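Local coordinates for malonyl CoA-acyl carrier protein transacylase (Mycobacterium tuberculosis, PDB 2QC3) that transfers the malonyl group from malonyl-CoA to holo acyl carrier protein, supplying malonyl-ACP for fatty acid biosynthesis, at residues H91-I105 against A237-W251. Residues are numbered along the deposited sequence; the frame is centred on the assembly and turned at random.
Sequences HSVGEIAAYAIAGVI and AMDTLVSQLTQPVRW. With ACY (acetic acid), chain B.
Tyr-99 and Ala-237 tie together two nearly antiparallel helices, 94-101 and 237-243, whose axes come within 11.1 Å of each other. The phenol OH gives a hydrogen bond of 2.7 Å to Ala-237 O from above the carbonyl plane; Leu-241 N, in the next helical turn, reaches the same oxygen from the opposite face. Packing is tight here. Ala-237 CB sits 3.6 Å from Tyr-99 CE2, and Leu-241 brings CB and CD2 to the same ring atom from the other side of the ring plane. With its chain bent at chi2 and chi3, Met-238 brings SD to the ring edge, 3.8 Å from Tyr-99 CD2, a Met-aromatic contact; Val-104 CG1 and Ile-105 CG2 also pack against this sulfur.

Toward Ser-92 the contacts are fewer and more scattered, and His-91 and Ser-92 are partly exposed. Glu-95 OE2 rests 3.6 Å from Gln-244 CG, while OE1 takes a hydrogen bond from Asn-225 N. Beyond, Val-249 splits its methyls: CG1, anti to the backbone N (chi1 174°), lies over one face of the His-91 imidazole, a CH-pi contact, and CG2 touches Ser-92 OG at 3.4 Å. On this more open side acetic acid, probably from the crystallisation liquor, accepts a hydrogen bond from Val-93 N. Ser-92, the probable nucleophile with His-195 beside it, occupies a strained strand-to-helix turn (phi 57°, psi -118°), consistent with the GxSxG nucleophile elbow of FabD acyltransferases.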
ATOM      1  N   HIS A  91      -1.020   3.034   0.847  1.00 20.83           N
ATOM      2  CA  HIS A  91      -1.739   2.110   1.694  1.00 19.04           C
ATOM      3  C   HIS A  91      -0.949   0.828   1.883  1.00 18.51           C
ATOM      4  O   HIS A  91      -0.596   0.167   0.913  1.00 16.82           O
ATOM      5  CB  HIS A  91      -3.140   1.830   1.112  1.00 17.44           C
ATOM      6  CG  HIS A  91      -3.955   0.856   1.920  1.00 18.94           C
ATOM      7  ND1 HIS A  91      -5.126   1.212   2.564  1.00 16.60           N
ATOM      8  CD2 HIS A  91      -3.733  -0.438   2.244  1.00 16.12           C
ATOM      9  CE1 HIS A  91      -5.580   0.180   3.255  1.00 17.00           C
ATOM     10  NE2 HIS A  91      -4.752  -0.835   3.080  1.00 18.87           N
ATOM     11  N   SER A  92      -0.667   0.506   3.146  1.00 18.49           N
ATOM     12  CA  SER A  92       0.050  -0.722   3.506  1.00 20.50           C
ATOM     13  C   SER A  92       1.408  -0.850   2.826  1.00 18.22           C
ATOM     14  O   SER A  92       2.267  -0.015   3.048  1.00 18.18           O
ATOM     15  CB  SER A  92      -0.825  -1.942   3.170  1.00 20.88           C
ATOM     16  OG  SER A  92      -2.041  -1.939   3.907  1.00 28.56           O
ATOM     17  N   VAL A  93       1.611  -1.881   2.010  1.00 17.93           N
ATOM     18  CA  VAL A  93       2.891  -1.968   1.330  1.00 20.15           C
ATOM     19  C   VAL A  93       3.090  -0.733   0.418  1.00 19.59           C
ATOM     20  O   VAL A  93       4.223  -0.360   0.122  1.00 20.04           O
ATOM     21  CB  VAL A  93       3.019  -3.257   0.498  1.00 20.80           C
ATOM     22  CG1 VAL A  93       2.003  -3.275  -0.640  1.00 21.93           C
ATOM     23  CG2 VAL A  93       4.443  -3.352  -0.035  1.00 20.45           C
ATOM     24  N   GLY A  94       1.996  -0.092   0.004  1.00 19.77           N
ATOM     25  CA  GLY A  94       2.087   1.096  -0.834  1.00 20.49           C
ATOM     26  C   GLY A  94       2.895   2.202  -0.181  1.00 19.30           C
ATOM     27  O   GLY A  94       3.410   3.089  -0.855  1.00 19.41           O
ATOM     28  N   GLU A  95       3.014   2.172   1.138  1.00 20.97           N
ATOM     29  CA  GLU A  95       3.808   3.199   1.808  1.00 21.74           C
ATOM     30  C   GLU A  95       5.263   3.226   1.335  1.00 21.42           C
ATOM     31  O   GLU A  95       5.872   4.292   1.257  1.00 22.16           O
ATOM     32  CB  GLU A  95       3.779   3.011   3.321  1.00 23.22           C
ATOM     33  CG  GLU A  95       2.417   3.268   3.939  1.00 25.85           C
ATOM     34  CD  GLU A  95       2.527   3.744   5.365  1.00 25.08           C
ATOM     35  OE1 GLU A  95       2.074   4.875   5.647  1.00 23.64           O
ATOM     36  OE2 GLU A  95       3.075   2.990   6.199  1.00 24.20           O
ATOM     37  N   ILE A  96       5.826   2.062   1.022  1.00 21.20           N
ATOM     38  CA  ILE A  96       7.219   2.017   0.569  1.00 20.93           C
ATOM     39  C   ILE A  96       7.367   2.796  -0.735  1.00 20.27           C
ATOM     40  O   ILE A  96       8.331   3.539  -0.917  1.00 19.57           O
ATOM     41  CB  ILE A  96       7.711   0.554   0.377  1.00 20.47           C
ATOM     42  CG1 ILE A  96       7.846  -0.126   1.749  1.00 23.00           C
ATOM     43  CG2 ILE A  96       9.050   0.541  -0.337  1.00 19.67           C
ATOM     44  CD1 ILE A  96       8.206  -1.607   1.688  1.00 22.81           C
ATOM     45  N   ALA A  97       6.402   2.622  -1.633  1.00 20.25           N
ATOM     46  CA  ALA A  97       6.404   3.331  -2.906  1.00 20.38           C
ATOM     47  C   ALA A  97       6.184   4.820  -2.626  1.00 18.79           C
ATOM     48  O   ALA A  97       6.838   5.679  -3.227  1.00 18.69           O
ATOM     49  CB  ALA A  97       5.295   2.786  -3.812  1.00 20.34           C
ATOM     50  N   ALA A  98       5.272   5.121  -1.705  1.00 18.74           N
ATOM     51  CA  ALA A  98       4.990   6.510  -1.332  1.00 20.01           C
ATOM     52  C   ALA A  98       6.259   7.180  -0.814  1.00 20.87           C
ATOM     53  O   ALA A  98       6.520   8.352  -1.104  1.00 20.85           O
ATOM     54  CB  ALA A  98       3.906   6.564  -0.263  1.00 18.12           C
ATOM     55  N   TYR A  99       7.046   6.435  -0.040  1.00 20.47           N
ATOM     56  CA  TYR A  99       8.290   6.962   0.506  1.00 20.93           C
ATOM     57  C   TYR A  99       9.255   7.324  -0.613  1.00 22.53           C
ATOM     58  O   TYR A  99       9.909   8.367  -0.568  1.00 22.02           O
ATOM     59  CB  TYR A  99       8.940   5.936   1.439  1.00 22.48           C
ATOM     60  CG  TYR A  99       8.420   5.982   2.851  1.00 21.68           C
ATOM     61  CD1 TYR A  99       7.072   6.222   3.108  1.00 22.05           C
ATOM     62  CD2 TYR A  99       9.274   5.772   3.936  1.00 24.05           C
ATOM     63  CE1 TYR A  99       6.583   6.253   4.401  1.00 20.41           C
ATOM     64  CE2 TYR A  99       8.792   5.798   5.244  1.00 22.50           C
ATOM     65  CZ  TYR A  99       7.448   6.041   5.466  1.00 20.63           C
ATOM     66  OH  TYR A  99       6.953   6.079   6.746  1.00 19.92           O
ATOM     67  N   ALA A 100       9.348   6.457  -1.617  1.00 22.42           N
ATOM     68  CA  ALA A 100      10.228   6.710  -2.747  1.00 23.15           C
ATOM     69  C   ALA A 100       9.697   7.905  -3.540  1.00 23.28           C
ATOM     70  O   ALA A 100      10.463   8.748  -4.000  1.00 24.16           O
ATOM     71  CB  ALA A 100      10.309   5.474  -3.642  1.00 24.65           C
ATOM     72  N   ILE A 101       8.380   7.981  -3.695  1.00 22.44           N
ATOM     73  CA  ILE A 101       7.795   9.091  -4.429  1.00 22.66           C
ATOM     74  C   ILE A 101       8.132  10.393  -3.707  1.00 22.45           C
ATOM     75  O   ILE A 101       8.500  11.380  -4.337  1.00 21.64           O
ATOM     76  CB  ILE A 101       6.266   8.917  -4.566  1.00 20.47           C
ATOM     77  CG1 ILE A 101       5.978   7.791  -5.570  1.00 21.80           C
ATOM     78  CG2 ILE A 101       5.613  10.230  -5.016  1.00 21.16           C
ATOM     79  CD1 ILE A 101       4.520   7.322  -5.596  1.00 22.49           C
ATOM     80  N   ALA A 102       8.039  10.370  -2.379  1.00 22.90           N
ATOM     81  CA  ALA A 102       8.334  11.542  -1.562  1.00 23.08           C
ATOM     82  C   ALA A 102       9.828  11.755  -1.322  1.00 23.27           C
ATOM     83  O   ALA A 102      10.211  12.584  -0.496  1.00 24.19           O
ATOM     84  CB  ALA A 102       7.599  11.445  -0.226  1.00 21.82           C
ATOM     85  N   GLY A 103      10.663  10.992  -2.026  1.00 22.80           N
ATOM     86  CA  GLY A 103      12.104  11.146  -1.911  1.00 23.12           C
ATOM     87  C   GLY A 103      12.824  10.658  -0.666  1.00 24.79           C
ATOM     88  O   GLY A 103      13.984  11.006  -0.447  1.00 24.48           O
ATOM     89  N   VAL A 104      12.170   9.838   0.147  1.00 24.37           N
ATOM     90  CA  VAL A 104      12.813   9.341   1.355  1.00 23.77           C
ATOM     91  C   VAL A 104      13.800   8.226   1.038  1.00 23.51           C
ATOM     92  O   VAL A 104      14.849   8.122   1.671  1.00 24.06           O
ATOM     93  CB  VAL A 104      11.761   8.844   2.364  1.00 22.78           C
ATOM     94  CG1 VAL A 104      12.437   8.181   3.558  1.00 23.07           C
ATOM     95  CG2 VAL A 104      10.919  10.019   2.832  1.00 22.06           C
ATOM     96  N   ILE A 105      13.464   7.399   0.051  1.00 24.22           N
ATOM     97  CA  ILE A 105      14.316   6.284  -0.347  1.00 24.07           C
ATOM     98  C   ILE A 105      14.376   6.141  -1.867  1.00 25.40           C
ATOM     99  O   ILE A 105      13.441   6.529  -2.570  1.00 24.97           O
ATOM    100  CB  ILE A 105      13.800   4.944   0.243  1.00 25.04           C
ATOM    101  CG1 ILE A 105      12.335   4.734  -0.150  1.00 26.08           C
ATOM    102  CG2 ILE A 105      13.959   4.937   1.760  1.00 23.53           C
ATOM    103  CD1 ILE A 105      11.726   3.442   0.393  1.00 24.06           C
ATOM    104  N   ALA A 237      10.144   8.832   9.498  1.00 25.60           N
ATOM    105  CA  ALA A 237       9.458   8.079   8.456  1.00 23.21           C
ATOM    106  C   ALA A 237       9.841   6.597   8.469  1.00 24.71           C
ATOM    107  O   ALA A 237       8.970   5.726   8.441  1.00 26.34           O
ATOM    108  CB  ALA A 237       9.773   8.677   7.092  1.00 24.63           C
ATOM    109  N   MET A 238      11.136   6.303   8.521  1.00 22.55           N
ATOM    110  CA  MET A 238      11.564   4.905   8.507  1.00 24.05           C
ATOM    111  C   MET A 238      11.150   4.140   9.756  1.00 23.78           C
ATOM    112  O   MET A 238      10.699   2.998   9.659  1.00 23.86           O
ATOM    113  CB  MET A 238      13.079   4.807   8.299  1.00 23.06           C
ATOM    114  CG  MET A 238      13.539   5.376   6.967  1.00 23.14           C
ATOM    115  SD  MET A 238      12.604   4.722   5.555  1.00 24.10           S
ATOM    116  CE  MET A 238      13.342   3.069   5.405  1.00 24.00           C
ATOM    117  N   ASP A 239      11.296   4.763  10.923  1.00 23.63           N
ATOM    118  CA  ASP A 239      10.907   4.117  12.174  1.00 24.91           C
ATOM    119  C   ASP A 239       9.416   3.791  12.139  1.00 23.12           C
ATOM    120  O   ASP A 239       8.988   2.728  12.575  1.00 23.71           O
ATOM    121  CB  ASP A 239      11.199   5.026  13.377  1.00 25.98           C
ATOM    122  CG  ASP A 239      12.684   5.148  13.672  1.00 29.80           C
ATOM    123  OD1 ASP A 239      13.462   4.314  13.163  1.00 30.01           O
ATOM    124  OD2 ASP A 239      13.073   6.068  14.423  1.00 29.68           O
ATOM    125  N   THR A 240       8.627   4.719  11.615  1.00 22.26           N
ATOM    126  CA  THR A 240       7.191   4.515  11.520  1.00 21.91           C
ATOM    127  C   THR A 240       6.862   3.417  10.516  1.00 22.10           C
ATOM    128  O   THR A 240       5.962   2.607  10.750  1.00 24.06           O
ATOM    129  CB  THR A 240       6.484   5.820  11.123  1.00 23.26           C
ATOM    130  OG1 THR A 240       6.673   6.782  12.166  1.00 22.39           O
ATOM    131  CG2 THR A 240       4.993   5.594  10.905  1.00 19.62           C
ATOM    132  N   LEU A 241       7.593   3.393   9.403  1.00 22.04           N
ATOM    133  CA  LEU A 241       7.386   2.375   8.374  1.00 22.23           C
ATOM    134  C   LEU A 241       7.627   0.976   8.945  1.00 22.27           C
ATOM    135  O   LEU A 241       6.838   0.061   8.723  1.00 21.07           O
ATOM    136  CB  LEU A 241       8.327   2.618   7.186  1.00 21.66           C
ATOM    137  CG  LEU A 241       8.394   1.522   6.111  1.00 23.13           C
ATOM    138  CD1 LEU A 241       7.030   1.300   5.497  1.00 24.67           C
ATOM    139  CD2 LEU A 241       9.390   1.905   5.045  1.00 21.14           C
ATOM    140  N   VAL A 242       8.716   0.813   9.693  1.00 21.95           N
ATOM    141  CA  VAL A 242       9.034  -0.482  10.279  1.00 21.60           C
ATOM    142  C   VAL A 242       7.935  -0.886  11.256  1.00 22.50           C
ATOM    143  O   VAL A 242       7.414  -1.999  11.210  1.00 21.28           O
ATOM    144  CB  VAL A 242      10.382  -0.433  11.019  1.00 23.70           C
ATOM    145  CG1 VAL A 242      10.665  -1.777  11.685  1.00 25.20           C
ATOM    146  CG2 VAL A 242      11.489  -0.087  10.038  1.00 25.49           C
ATOM    147  N   SER A 243       7.568   0.046  12.124  1.00 22.05           N
ATOM    148  CA  SER A 243       6.535  -0.199  13.114  1.00 22.69           C
ATOM    149  C   SER A 243       5.173  -0.547  12.500  1.00 21.76           C
ATOM    150  O   SER A 243       4.430  -1.354  13.054  1.00 20.43           O
ATOM    151  CB  SER A 243       6.418   1.022  14.030  1.00 22.75           C
ATOM    152  OG  SER A 243       5.459   0.798  15.037  1.00 29.93           O
ATOM    153  N   GLN A 244       4.849   0.045  11.353  1.00 21.39           N
ATOM    154  CA  GLN A 244       3.572  -0.231  10.701  1.00 20.03           C
ATOM    155  C   GLN A 244       3.385  -1.701  10.366  1.00 21.80           C
ATOM    156  O   GLN A 244       2.267  -2.154  10.111  1.00 21.59           O
ATOM    157  CB  GLN A 244       3.427   0.599   9.417  1.00 21.46           C
ATOM    158  CG  GLN A 244       2.833   1.963   9.657  1.00 18.62           C
ATOM    159  CD  GLN A 244       1.513   1.872  10.386  1.00 21.14           C
ATOM    160  OE1 GLN A 244       0.516   1.375   9.852  1.00 22.29           O
ATOM    161  NE2 GLN A 244       1.502   2.336  11.615  1.00 18.18           N
ATOM    162  N   LEU A 245       4.484  -2.446  10.364  1.00 22.78           N
ATOM    163  CA  LEU A 245       4.432  -3.861  10.051  1.00 23.72           C
ATOM    164  C   LEU A 245       3.403  -4.590  10.910  1.00 22.08           C
ATOM    165  O   LEU A 245       2.678  -5.448  10.424  1.00 22.34           O
ATOM    166  CB  LEU A 245       5.816  -4.485  10.245  1.00 23.66           C
ATOM    167  CG  LEU A 245       6.093  -5.767   9.459  1.00 26.18           C
ATOM    168  CD1 LEU A 245       5.925  -5.495   7.965  1.00 25.35           C
ATOM    169  CD2 LEU A 245       7.513  -6.249   9.740  1.00 25.45           C
ATOM    170  N   THR A 246       3.327  -4.231  12.184  1.00 23.85           N
ATOM    171  CA  THR A 246       2.393  -4.875  13.103  1.00 22.29           C
ATOM    172  C   THR A 246       1.274  -3.946  13.559  1.00 22.38           C
ATOM    173  O   THR A 246       0.516  -4.286  14.466  1.00 21.73           O
ATOM    174  CB  THR A 246       3.130  -5.380  14.367  1.00 23.21           C
ATOM    175  OG1 THR A 246       3.730  -4.265  15.042  1.00 21.87           O
ATOM    176  CG2 THR A 246       4.217  -6.380  13.995  1.00 20.75           C
ATOM    177  N   GLN A 247       1.164  -2.782  12.931  1.00 21.23           N
ATOM    178  CA  GLN A 247       0.147  -1.807  13.321  1.00 22.32           C
ATOM    179  C   GLN A 247      -0.956  -1.586  12.287  1.00 19.81           C
ATOM    180  O   GLN A 247      -0.735  -1.731  11.090  1.00 19.72           O
ATOM    181  CB  GLN A 247       0.815  -0.461  13.627  1.00 22.34           C
ATOM    182  CG  GLN A 247       1.822  -0.520  14.762  1.00 25.55           C
ATOM    183  CD  GLN A 247       1.183  -0.947  16.065  1.00 29.17           C
ATOM    184  OE1 GLN A 247       0.360  -0.225  16.634  1.00 29.07           O
ATOM    185  NE2 GLN A 247       1.551  -2.134  16.546  1.00 28.81           N
ATOM    186  N   PRO A 248      -2.160  -1.225  12.751  1.00 20.59           N
ATOM    187  CA  PRO A 248      -3.310  -0.973  11.878  1.00 21.38           C
ATOM    188  C   PRO A 248      -3.046   0.130  10.849  1.00 20.78           C
ATOM    189  O   PRO A 248      -2.295   1.074  11.101  1.00 20.39           O
ATOM    190  CB  PRO A 248      -4.406  -0.564  12.857  1.00 19.12           C
ATOM    191  CG  PRO A 248      -4.042  -1.335  14.101  1.00 20.35           C
ATOM    192  CD  PRO A 248      -2.554  -1.152  14.170  1.00 18.28           C
ATOM    193  N   VAL A 249      -3.676  -0.002   9.692  1.00 20.17           N
ATOM    194  CA  VAL A 249      -3.554   0.987   8.635  1.00 20.33           C
ATOM    195  C   VAL A 249      -4.715   1.964   8.824  1.00 19.82           C
ATOM    196  O   VAL A 249      -5.871   1.608   8.593  1.00 19.30           O
ATOM    197  CB  VAL A 249      -3.666   0.321   7.231  1.00 21.23           C
ATOM    198  CG1 VAL A 249      -3.687   1.392   6.130  1.00 18.51           C
ATOM    199  CG2 VAL A 249      -2.497  -0.643   7.017  1.00 17.90           C
ATOM    200  N   ARG A 250      -4.414   3.185   9.262  1.00 19.17           N
ATOM    201  CA  ARG A 250      -5.458   4.190   9.455  1.00 19.63           C
ATOM    202  C   ARG A 250      -5.624   5.004   8.168  1.00 19.11           C
ATOM    203  O   ARG A 250      -5.324   6.201   8.127  1.00 18.67           O
ATOM    204  CB  ARG A 250      -5.115   5.123  10.630  1.00 19.34           C
ATOM    205  CG  ARG A 250      -5.105   4.448  12.008  1.00 20.32           C
ATOM    206  CD  ARG A 250      -6.363   3.605  12.239  1.00 19.66           C
ATOM    207  NE  ARG A 250      -7.602   4.372  12.119  1.00 23.11           N
ATOM    208  CZ  ARG A 250      -8.298   4.871  13.141  1.00 24.65           C
ATOM    209  NH1 ARG A 250      -9.417   5.552  12.910  1.00 21.00           N
ATOM    210  NH2 ARG A 250      -7.884   4.690  14.386  1.00 21.71           N
ATOM    211  N   TRP A 251      -6.091   4.347   7.112  1.00 18.44           N
ATOM    212  CA  TRP A 251      -6.285   5.035   5.843  1.00 19.37           C
ATOM    213  C   TRP A 251      -7.314   6.151   6.020  1.00 17.79           C
ATOM    214  O   TRP A 251      -7.201   7.207   5.405  1.00 18.21           O
ATOM    215  CB  TRP A 251      -6.746   4.062   4.747  1.00 19.50           C
ATOM    216  CG  TRP A 251      -6.824   4.737   3.413  1.00 20.94           C
ATOM    217  CD1 TRP A 251      -7.949   4.992   2.685  1.00 20.85           C
ATOM    218  CD2 TRP A 251      -5.734   5.333   2.691  1.00 20.94           C
ATOM    219  NE1 TRP A 251      -7.632   5.718   1.556  1.00 22.69           N
ATOM    220  CE2 TRP A 251      -6.277   5.938   1.533  1.00 21.22           C
ATOM    221  CE3 TRP A 251      -4.349   5.413   2.910  1.00 19.88           C
ATOM    222  CZ2 TRP A 251      -5.487   6.621   0.597  1.00 20.86           C
ATOM    223  CZ3 TRP A 251      -3.558   6.095   1.978  1.00 22.43           C
ATOM    224  CH2 TRP A 251      -4.134   6.687   0.833  1.00 22.21           C
TER
HETATM  225  C   ACY B 500       0.232  -5.061   3.145  1.00 61.08           C
HETATM  226  O   ACY B 500       0.931  -4.947   4.135  1.00 57.24           O
HETATM  227  OXT ACY B 500       0.593  -4.484   1.984  1.00 62.96           O
HETATM  228  CH3 ACY B 500      -1.049  -5.846   3.206  1.00 58.45           C